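Side-chain contact in endolysin (Clostridium phage phictp1, PDB 5A6S), which probably binds the bacterial cell wall through this truncated domain, targeting a phage lytic enzyme to the clostridial host: residues T68-A71 / V72-Y75. The protein carries 1 engineered substitution. Residues are numbered along the deposited sequence; the frame is centred on the assembly and turned at random.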
ATOM      1  N   THR B  68      -2.768  -4.976  11.609  1.00 18.22           N
ATOM      2  CA  THR B  68      -3.128  -5.788  10.453  1.00 18.91           C
ATOM      3  C   THR B  68      -1.881  -5.986   9.610  1.00 19.61           C
ATOM      4  O   THR B  68      -1.553  -7.091   9.228  1.00 19.38           O
ATOM      5  CB  THR B  68      -4.246  -5.144   9.672  1.00 18.00           C
ATOM      6  OG1 THR B  68      -5.496  -5.253  10.434  1.00 19.08           O
ATOM      7  CG2 THR B  68      -4.405  -5.793   8.366  1.00 18.47           C
ATOM      8  N   MET B  69      -1.128  -4.912   9.410  1.00 19.34           N
ATOM      9  CA  MET B  69       0.098  -5.040   8.601  1.00 19.15           C
ATOM     10  C   MET B  69       1.086  -5.933   9.287  1.00 18.69           C
ATOM     11  O   MET B  69       1.754  -6.747   8.605  1.00 21.55           O
ATOM     12  CB  MET B  69       0.699  -3.679   8.297  1.00 18.35           C
ATOM     13  CG  MET B  69       1.904  -3.769   7.300  1.00 18.18           C
ATOM     14  SD  MET B  69       1.451  -4.160   5.629  1.00 18.98           S
ATOM     15  CE  MET B  69       2.092  -5.830   5.556  1.00 19.40           C
ATOM     16  N   GLN B  70       1.255  -5.799  10.608  1.00 18.31           N
ATOM     17  CA  GLN B  70       2.185  -6.648  11.345  1.00 20.86           C
ATOM     18  C   GLN B  70       1.806  -8.116  11.227  1.00 20.60           C
ATOM     19  O   GLN B  70       2.650  -8.978  11.075  1.00 19.32           O
ATOM     20  CB  GLN B  70       2.318  -6.216  12.828  1.00 20.14           C
ATOM     21  CG  GLN B  70       3.431  -6.927  13.596  1.00 23.07           C
ATOM     22  CD  GLN B  70       4.799  -6.693  12.989  1.00 23.24           C
ATOM     23  OE1 GLN B  70       5.465  -7.591  12.420  1.00 24.71           O
ATOM     24  NE2 GLN B  70       5.263  -5.513  13.161  1.00 20.79           N
ATOM     25  N   ALA B  71       0.544  -8.405  11.392  1.00 20.89           N
ATOM     26  CA  ALA B  71       0.071  -9.782  11.272  1.00 22.04           C
ATOM     27  C   ALA B  71       0.341 -10.346   9.860  1.00 22.07           C
ATOM     28  O   ALA B  71       0.626 -11.516   9.704  1.00 21.85           O
ATOM     29  CB  ALA B  71      -1.415  -9.792  11.569  1.00 23.02           C
ATOM     30  N   VAL B  72       0.168  -9.533   8.817  1.00 21.44           N
ATOM     31  CA  VAL B  72       0.515  -9.980   7.482  1.00 21.46           C
ATOM     32  C   VAL B  72       2.038 -10.203   7.354  1.00 22.21           C
ATOM     33  O   VAL B  72       2.455 -11.238   6.827  1.00 19.46           O
ATOM     34  CB  VAL B  72       0.011  -9.037   6.399  1.00 21.91           C
ATOM     35  CG1 VAL B  72       0.740  -9.249   5.077  1.00 21.43           C
ATOM     36  CG2 VAL B  72      -1.474  -9.145   6.209  1.00 23.63           C
ATOM     37  N   LEU B  73       2.892  -9.327   7.887  1.00 19.22           N
ATOM     38  CA  LEU B  73       4.304  -9.632   7.803  1.00 22.05           C
ATOM     39  C   LEU B  73       4.686 -10.870   8.607  1.00 23.42           C
ATOM     40  O   LEU B  73       5.540 -11.642   8.177  1.00 22.64           O
ATOM     41  CB  LEU B  73       5.144  -8.455   8.303  1.00 22.38           C
ATOM     42  CG  LEU B  73       5.018  -7.153   7.562  1.00 24.13           C
ATOM     43  CD1 LEU B  73       5.766  -6.044   8.276  1.00 25.05           C
ATOM     44  CD2 LEU B  73       5.544  -7.350   6.136  1.00 22.43           C
ATOM     45  N   ASP B  74       4.065 -11.081   9.756  1.00 24.10           N
ATOM     46  CA  ASP B  74       4.336 -12.281  10.557  1.00 26.12           C
ATOM     47  C   ASP B  74       3.881 -13.557   9.797  1.00 30.09           C
ATOM     48  O   ASP B  74       4.550 -14.606   9.862  1.00 27.70           O
ATOM     49  CB  ASP B  74       3.585 -12.212  11.889  1.00 28.54           C
ATOM     50  CG  ASP B  74       4.157 -11.214  12.854  1.00 28.59           C
ATOM     51  OD1 ASP B  74       5.244 -10.651  12.636  1.00 27.78           O
ATOM     52  OD2 ASP B  74       3.490 -10.953  13.895  1.00 31.10           O
ATOM     53  N   TYR B  75       2.753 -13.481   9.088  1.00 29.48           N
ATOM     54  CA  TYR B  75       2.258 -14.641   8.309  1.00 29.95           C
ATOM     55  C   TYR B  75       3.307 -14.952   7.226  1.00 31.85           C
ATOM     56  O   TYR B  75       3.697 -16.100   7.038  1.00 32.11           O
ATOM     57  CB  TYR B  75       0.938 -14.327   7.664  1.00 29.84           C
ATOM     58  CG  TYR B  75       0.301 -15.512   6.989  1.00 31.40           C
ATOM     59  CD1 TYR B  75       0.565 -15.810   5.667  1.00 31.95           C
ATOM     60  CD2 TYR B  75      -0.560 -16.355   7.694  1.00 32.89           C
ATOM     61  CE1 TYR B  75       0.027 -16.940   5.053  1.00 31.84           C
ATOM     62  CE2 TYR B  75      -1.146 -17.451   7.077  1.00 33.59           C
ATOM     63  CZ  TYR B  75      -0.811 -17.763   5.783  1.00 31.97           C
ATOM     64  OH  TYR B  75      -1.394 -18.843   5.173  1.00 41.45           O
TER
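The backbone O of Q70 caps one face of the D74 carboxylate, standing almost squarely above CG at 3.2 Å. On the same side the side-chain amide of Q70 comes in obliquely at the OD1 end, OE1 leading. The two planes are turned 35° apart, and Q70 OE1 stands 3.1 Å from D74 OD1, two acceptors that do not bond and should be mildly repulsive. OE1 finds its donor elsewhere: NE2 of Q70 of the second subunit. What bonds the two turns here is the backbone, D74 N giving its hydrogen to Q70 O at 2.9 Å, one of four such i to i+4 bonds running from T68 to Y75.

Round the helix, M69 illustrates how a flexible thioether folds along its own helix. With CG anti to the backbone N (chi1 -173°) and bends at chi2 and chi3, its CE settles 3.7 Å from V72 CG1 and 3.8 Å from L73 CG.

These residues belong to helix 65-77. Q70 packs on L73 of the second subunit, and L73 on Q70 of that subunit. Within the chain, V72 rests on I60 of strand 58-60 and V45 of strand 41-45, while M69 packs on A15 and Y18 of helix 11-23.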